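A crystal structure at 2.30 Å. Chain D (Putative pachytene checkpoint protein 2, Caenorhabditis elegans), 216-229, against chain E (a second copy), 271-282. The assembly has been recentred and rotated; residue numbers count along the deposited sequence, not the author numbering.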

ATOM      1  N   SER D 216      10.863 -14.315  -8.638  1.00 91.60           N
ATOM      2  CA  SER D 216       9.558 -13.671  -8.501  1.00 92.21           C
ATOM      3  C   SER D 216       9.181 -13.305  -7.063  1.00103.46           C
ATOM      4  O   SER D 216       8.022 -13.010  -6.789  1.00113.59           O
ATOM      5  CB  SER D 216       8.472 -14.567  -9.104  1.00 89.20           C
ATOM      6  OG  SER D 216       8.817 -14.965 -10.419  1.00 85.69           O
ATOM      7  N   LEU D 217      10.150 -13.314  -6.149  1.00 99.72           N
ATOM      8  CA  LEU D 217       9.878 -12.886  -4.778  1.00 97.78           C
ATOM      9  C   LEU D 217       9.623 -11.385  -4.751  1.00 97.78           C
ATOM     10  O   LEU D 217       8.659 -10.916  -4.144  1.00103.46           O
ATOM     11  CB  LEU D 217      11.032 -13.246  -3.835  1.00 92.97           C
ATOM     12  CG  LEU D 217      10.834 -12.791  -2.383  1.00 87.17           C
ATOM     13  CD1 LEU D 217       9.511 -13.315  -1.842  1.00 88.45           C
ATOM     14  CD2 LEU D 217      11.991 -13.238  -1.500  1.00 84.01           C
ATOM     15  N   PHE D 218      10.496 -10.636  -5.420  1.00 92.07           N
ATOM     16  CA  PHE D 218      10.386  -9.185  -5.480  1.00 91.69           C
ATOM     17  C   PHE D 218       9.059  -8.756  -6.088  1.00 91.45           C
ATOM     18  O   PHE D 218       8.542  -7.689  -5.767  1.00 96.82           O
ATOM     19  CB  PHE D 218      11.549  -8.600  -6.284  1.00 85.40           C
ATOM     20  CG  PHE D 218      11.539  -7.100  -6.368  1.00 81.58           C
ATOM     21  CD1 PHE D 218      11.679  -6.326  -5.229  1.00 81.49           C
ATOM     22  CD2 PHE D 218      11.411  -6.464  -7.594  1.00 80.05           C
ATOM     23  CE1 PHE D 218      11.678  -4.944  -5.312  1.00 85.79           C
ATOM     24  CE2 PHE D 218      11.410  -5.085  -7.685  1.00 76.79           C
ATOM     25  CZ  PHE D 218      11.544  -4.322  -6.543  1.00 80.54           C
ATOM     26  N   SER D 219       8.505  -9.599  -6.956  1.00 81.83           N
ATOM     27  CA  SER D 219       7.230  -9.311  -7.597  1.00 78.57           C
ATOM     28  C   SER D 219       6.084  -9.353  -6.595  1.00 83.41           C
ATOM     29  O   SER D 219       5.081  -8.662  -6.759  1.00 86.52           O
ATOM     30  CB  SER D 219       6.966 -10.295  -8.736  1.00 73.66           C
ATOM     31  OG  SER D 219       6.869 -11.621  -8.248  1.00 77.60           O
ATOM     32  N   LYS D 220       6.237 -10.170  -5.557  1.00 94.24           N
ATOM     33  CA  LYS D 220       5.241 -10.246  -4.491  1.00104.10           C
ATOM     34  C   LYS D 220       5.251  -8.976  -3.647  1.00105.14           C
ATOM     35  O   LYS D 220       4.201  -8.418  -3.334  1.00109.14           O
ATOM     36  CB  LYS D 220       5.484 -11.469  -3.603  1.00105.17           C
ATOM     37  CG  LYS D 220       4.864 -12.750  -4.130  1.00105.46           C
ATOM     38  CD  LYS D 220       5.921 -13.764  -4.526  1.00103.34           C
ATOM     39  CE  LYS D 220       5.278 -15.015  -5.107  1.00105.14           C
ATOM     40  NZ  LYS D 220       6.287 -16.012  -5.559  1.00103.31           N
ATOM     41  N   TRP D 221       6.449  -8.531  -3.281  1.00103.90           N
ATOM     42  CA  TRP D 221       6.612  -7.290  -2.536  1.00101.60           C
ATOM     43  C   TRP D 221       6.239  -6.095  -3.406  1.00100.87           C
ATOM     44  O   TRP D 221       5.798  -5.061  -2.904  1.00 98.07           O
ATOM     45  CB  TRP D 221       8.050  -7.153  -2.031  1.00 98.88           C
ATOM     46  N   PHE D 222       6.415  -6.251  -4.714  1.00107.56           N
ATOM     47  CA  PHE D 222       6.089  -5.203  -5.672  1.00113.15           C
ATOM     48  C   PHE D 222       4.585  -5.141  -5.919  1.00127.16           C
ATOM     49  O   PHE D 222       4.018  -4.062  -6.107  1.00129.23           O
ATOM     50  CB  PHE D 222       6.832  -5.438  -6.988  1.00102.81           C
ATOM     51  CG  PHE D 222       6.690  -4.322  -7.972  1.00 98.25           C
ATOM     52  CD1 PHE D 222       7.525  -3.222  -7.909  1.00 95.82           C
ATOM     53  CD2 PHE D 222       5.726  -4.375  -8.966  1.00 97.04           C
ATOM     54  CE1 PHE D 222       7.403  -2.194  -8.816  1.00 97.92           C
ATOM     55  CE2 PHE D 222       5.595  -3.350  -9.875  1.00 97.14           C
ATOM     56  CZ  PHE D 222       6.435  -2.259  -9.803  1.00 99.34           C
ATOM     57  N   SER D 223       3.948  -6.308  -5.920  1.00132.72           N
ATOM     58  CA  SER D 223       2.503  -6.394  -6.108  1.00135.90           C
ATOM     59  C   SER D 223       1.758  -5.794  -4.913  1.00137.90           C
ATOM     60  O   SER D 223       0.827  -5.009  -5.086  1.00139.04           O
ATOM     61  CB  SER D 223       2.074  -7.849  -6.331  1.00136.42           C
ATOM     62  OG  SER D 223       2.455  -8.676  -5.245  1.00137.98           O
ATOM     63  N   GLU D 224       2.173  -6.164  -3.707  1.00136.76           N
ATOM     64  CA  GLU D 224       1.645  -5.543  -2.496  1.00135.90           C
ATOM     65  C   GLU D 224       2.049  -4.072  -2.470  1.00133.20           C
ATOM     66  O   GLU D 224       1.370  -3.240  -1.862  1.00139.70           O
ATOM     67  CB  GLU D 224       2.171  -6.263  -1.257  1.00141.78           C
ATOM     68  CG  GLU D 224       1.464  -5.935   0.059  1.00153.98           C
ATOM     69  CD  GLU D 224       2.157  -6.634   1.188  1.00158.65           C
ATOM     70  OE1 GLU D 224       3.337  -7.009   0.967  1.00156.65           O
ATOM     71  OE2 GLU D 224       1.548  -6.847   2.275  1.00162.07           O
ATOM     72  N   SER D 225       3.173  -3.787  -3.131  1.00124.44           N
ATOM     73  CA  SER D 225       3.763  -2.448  -3.266  1.00116.60           C
ATOM     74  C   SER D 225       4.479  -1.989  -1.996  1.00115.71           C
ATOM     75  O   SER D 225       4.104  -2.352  -0.882  1.00111.78           O
ATOM     76  CB  SER D 225       2.707  -1.416  -3.669  1.00116.49           C
ATOM     77  OG  SER D 225       2.049  -1.811  -4.859  1.00115.44           O
ATOM     78  N   GLY D 226       5.524  -1.188  -2.187  1.00117.10           N
ATOM     79  CA  GLY D 226       6.316  -0.675  -1.087  1.00119.39           C
ATOM     80  C   GLY D 226       7.201   0.490  -1.491  1.00115.54           C
ATOM     81  O   GLY D 226       7.443   0.716  -2.679  1.00105.74           O
ATOM     82  N   LYS D 227       7.682   1.235  -0.499  1.00115.83           N
ATOM     83  CA  LYS D 227       8.587   2.352  -0.744  1.00107.15           C
ATOM     84  C   LYS D 227      10.020   1.856  -0.887  1.00104.52           C
ATOM     85  O   LYS D 227      10.908   2.599  -1.302  1.00103.09           O
ATOM     86  CB  LYS D 227       8.497   3.380   0.386  1.00108.34           C
ATOM     87  N   LEU D 228      10.233   0.589  -0.546  1.00107.69           N
ATOM     88  CA  LEU D 228      11.567   0.006  -0.551  1.00108.66           C
ATOM     89  C   LEU D 228      12.134  -0.157  -1.958  1.00107.35           C
ATOM     90  O   LEU D 228      13.352  -0.220  -2.134  1.00111.00           O
ATOM     91  CB  LEU D 228      11.560  -1.350   0.159  1.00107.48           C
ATOM     92  CG  LEU D 228      11.263  -1.340   1.660  1.00112.09           C
ATOM     93  CD1 LEU D 228      11.617  -2.683   2.286  1.00111.44           C
ATOM     94  CD2 LEU D 228      12.003  -0.206   2.354  1.00114.60           C
ATOM     95  N   VAL D 229      11.259  -0.225  -2.957  1.00100.02           N
ATOM     96  CA  VAL D 229      11.709  -0.373  -4.337  1.00 95.32           C
ATOM     97  C   VAL D 229      12.501   0.860  -4.763  1.00 92.33           C
ATOM     98  O   VAL D 229      13.373   0.782  -5.624  1.00 91.55           O
ATOM     99  CB  VAL D 229      10.529  -0.605  -5.309  1.00 93.91           C
ATOM    100  CG1 VAL D 229       9.697  -1.792  -4.852  1.00 99.90           C
ATOM    101  CG2 VAL D 229       9.662   0.638  -5.425  1.00 95.32           C
TER
ATOM    102  N   SER E 271       5.687  -4.647   4.856  1.00117.68           N
ATOM    103  CA  SER E 271       6.985  -4.038   4.578  1.00124.30           C
ATOM    104  C   SER E 271       8.005  -4.383   5.661  1.00124.77           C
ATOM    105  O   SER E 271       9.189  -4.571   5.374  1.00126.83           O
ATOM    106  CB  SER E 271       6.846  -2.521   4.439  1.00131.71           C
ATOM    107  OG  SER E 271       6.074  -1.977   5.495  1.00138.91           O
ATOM    108  N   ASP E 272       7.544  -4.471   6.903  1.00122.01           N
ATOM    109  CA  ASP E 272       8.407  -4.878   8.003  1.00120.54           C
ATOM    110  C   ASP E 272       8.620  -6.387   7.957  1.00114.03           C
ATOM    111  O   ASP E 272       9.661  -6.900   8.372  1.00111.01           O
ATOM    112  CB  ASP E 272       7.805  -4.463   9.347  1.00129.64           C
ATOM    113  CG  ASP E 272       8.841  -3.897  10.300  1.00138.83           C
ATOM    114  OD1 ASP E 272      10.045  -3.946   9.968  1.00142.39           O
ATOM    115  OD2 ASP E 272       8.453  -3.404  11.380  1.00141.82           O
ATOM    116  N   ALA E 273       7.614  -7.092   7.447  1.00113.28           N
ATOM    117  CA  ALA E 273       7.700  -8.535   7.259  1.00105.83           C
ATOM    118  C   ALA E 273       8.618  -8.858   6.090  1.00102.58           C
ATOM    119  O   ALA E 273       9.301  -9.880   6.094  1.00 98.17           O
ATOM    120  CB  ALA E 273       6.317  -9.124   7.031  1.00103.65           C
ATOM    121  N   ILE E 274       8.628  -7.975   5.097  1.00109.38           N
ATOM    122  CA  ILE E 274       9.420  -8.169   3.884  1.00108.16           C
ATOM    123  C   ILE E 274      10.916  -8.176   4.179  1.00111.07           C
ATOM    124  O   ILE E 274      11.655  -9.012   3.660  1.00109.57           O
ATOM    125  CB  ILE E 274       9.115  -7.074   2.838  1.00105.33           C
ATOM    126  CG1 ILE E 274       7.631  -7.102   2.462  1.00107.42           C
ATOM    127  CG2 ILE E 274       9.979  -7.254   1.603  1.00100.89           C
ATOM    128  CD1 ILE E 274       7.243  -6.088   1.406  1.00111.33           C
ATOM    129  N   ARG E 275      11.356  -7.247   5.023  1.00116.29           N
ATOM    130  CA  ARG E 275      12.764  -7.164   5.398  1.00119.78           C
ATOM    131  C   ARG E 275      13.164  -8.361   6.260  1.00112.74           C
ATOM    132  O   ARG E 275      14.330  -8.755   6.288  1.00113.25           O
ATOM    133  CB  ARG E 275      13.057  -5.850   6.133  1.00132.84           C
ATOM    134  CG  ARG E 275      12.690  -5.851   7.616  1.00139.99           C
ATOM    135  CD  ARG E 275      13.090  -4.550   8.295  1.00147.93           C
ATOM    136  NE  ARG E 275      13.482  -4.758   9.687  1.00147.06           N
ATOM    137  CZ  ARG E 275      14.722  -5.041  10.074  1.00145.57           C
ATOM    138  NH1 ARG E 275      15.690  -5.149   9.174  1.00144.46           N
ATOM    139  NH2 ARG E 275      14.996  -5.214  11.360  1.00146.14           N
ATOM    140  N   ALA E 276      12.189  -8.941   6.955  1.00105.51           N
ATOM    141  CA  ALA E 276      12.447 -10.071   7.836  1.00101.50           C
ATOM    142  C   ALA E 276      12.587 -11.367   7.042  1.00100.01           C
ATOM    143  O   ALA E 276      13.442 -12.198   7.344  1.00101.07           O
ATOM    144  CB  ALA E 276      11.340 -10.198   8.869  1.00102.42           C
ATOM    145  N   VAL E 277      11.742 -11.531   6.028  1.00 97.74           N
ATOM    146  CA  VAL E 277      11.778 -12.720   5.182  1.00 89.65           C
ATOM    147  C   VAL E 277      13.069 -12.771   4.369  1.00 89.71           C
ATOM    148  O   VAL E 277      13.678 -13.833   4.217  1.00 87.65           O
ATOM    149  CB  VAL E 277      10.571 -12.772   4.225  1.00 82.12           C
ATOM    150  CG1 VAL E 277      10.706 -13.937   3.259  1.00 76.19           C
ATOM    151  CG2 VAL E 277       9.276 -12.878   5.011  1.00 81.08           C
ATOM    152  N   ASN E 278      13.481 -11.619   3.853  1.00 96.12           N
ATOM    153  CA  ASN E 278      14.714 -11.525   3.081  1.00101.23           C
ATOM    154  C   ASN E 278      15.931 -11.870   3.932  1.00100.34           C
ATOM    155  O   ASN E 278      16.852 -12.543   3.475  1.00102.80           O
ATOM    156  CB  ASN E 278      14.869 -10.125   2.487  1.00106.90           C
ATOM    157  CG  ASN E 278      15.063 -10.148   0.984  1.00113.38           C
ATOM    158  OD1 ASN E 278      14.103 -10.045   0.221  1.00114.15           O
ATOM    159  ND2 ASN E 278      16.311 -10.286   0.550  1.00118.48           N
ATOM    160  N   ALA E 279      15.924 -11.408   5.177  1.00 98.14           N
ATOM    161  CA  ALA E 279      17.015 -11.689   6.098  1.00 95.41           C
ATOM    162  C   ALA E 279      17.040 -13.170   6.459  1.00 90.59           C
ATOM    163  O   ALA E 279      18.106 -13.778   6.559  1.00 87.90           O
ATOM    164  CB  ALA E 279      16.888 -10.835   7.350  1.00 96.17           C
ATOM    165  N   LEU E 280      15.855 -13.740   6.648  1.00 90.83           N
ATOM    166  CA  LEU E 280      15.724 -15.150   6.997  1.00 85.53           C
ATOM    167  C   LEU E 280      16.264 -16.055   5.895  1.00 84.37           C
ATOM    168  O   LEU E 280      17.021 -16.987   6.164  1.00 84.97           O
ATOM    169  CB  LEU E 280      14.261 -15.494   7.284  1.00 81.87           C
ATOM    170  CG  LEU E 280      13.953 -16.973   7.516  1.00 77.72           C
ATOM    171  CD1 LEU E 280      14.686 -17.488   8.742  1.00 77.62           C
ATOM    172  CD2 LEU E 280      12.453 -17.191   7.648  1.00 77.96           C
ATOM    173  N   LEU E 281      15.874 -15.772   4.656  1.00 82.17           N
ATOM    174  CA  LEU E 281      16.339 -16.540   3.504  1.00 73.37           C
ATOM    175  C   LEU E 281      17.841 -16.370   3.280  1.00 78.27           C
ATOM    176  O   LEU E 281      18.525 -17.308   2.868  1.00 82.88           O
ATOM    177  CB  LEU E 281      15.573 -16.129   2.245  1.00 65.01           C
ATOM    178  CG  LEU E 281      14.099 -16.536   2.210  1.00 65.27           C
ATOM    179  CD1 LEU E 281      13.409 -16.017   0.955  1.00 68.08           C
ATOM    180  CD2 LEU E 281      13.964 -18.048   2.314  1.00 54.23           C
ATOM    181  N   THR E 282      18.346 -15.171   3.558  1.00 73.70           N
ATOM    182  CA  THR E 282      19.766 -14.878   3.392  1.00 76.42           C
ATOM    183  C   THR E 282      20.625 -15.706   4.341  1.00 76.15           C
ATOM    184  O   THR E 282      21.598 -16.336   3.923  1.00 74.41           O
ATOM    185  CB  THR E 282      20.065 -13.386   3.626  1.00 86.60           C
ATOM    186  OG1 THR E 282      19.296 -12.593   2.714  1.00 91.37           O
ATOM    187  CG2 THR E 282      21.547 -13.101   3.415  1.00 90.66           C
TER

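This is a small, mainly van der Waals contact, centred on two nearly antiparallel helices, with no hydrogen bond among the modelled atoms. The axes of helix 217-224 of chain D and helix 272-282 of chain E run at 174° and come no closer than 11.4 Å, a separation that only side chains can span; the two stretches together bury 324 Å². The antiparallel register follows from the nearest CA pairs: CA of Leu217(D) lies 9.3 Å from CA of Asn278(E) and, one helical turn on, CA of Trp221(D) lies 7.1 Å from CA of Ile274(E).

Ile274(E) is the centre, with 71 Å² covered. Its extended side chain (chi1 m, chi2 t) brings CD1 to 3.7 Å from CB of Trp221(D), the closest approach among the modelled atoms. Because no atom of the Trp221(D) side chain is modelled beyond CB, its full share cannot be measured, and the buried area omits it. The same CD1 of Ile274(E) lies 4.0 Å from OE1 of Glu224(D), so the carboxylate meets a methyl group and gains no polar partner from the opposing stretch.

At one end, Leu217(D) adopts the t, p rotamer and places CD2 4.0 Å from CD1 of Leu281(E), an apolar pairing. CD2 of Leu217(D) is also 4.2 Å from OD1 of Asn278(E), a van der Waals neighbour. At the other end, beyond Ser225(D), the first residue after the helix to leave helical phi/psi (phi 76°), Leu228(D) points toward chain E, and its CD1 is 4.4 Å from the backbone O of Ser271(E).

Some polar side chains bond within chain E: OG1 of Thr282(E) donates to O of Asn278(E) at 2.6 Å, and NE of Arg275(E) forms a salt bridge with OD1 of Asp272(E) at 3.5 Å.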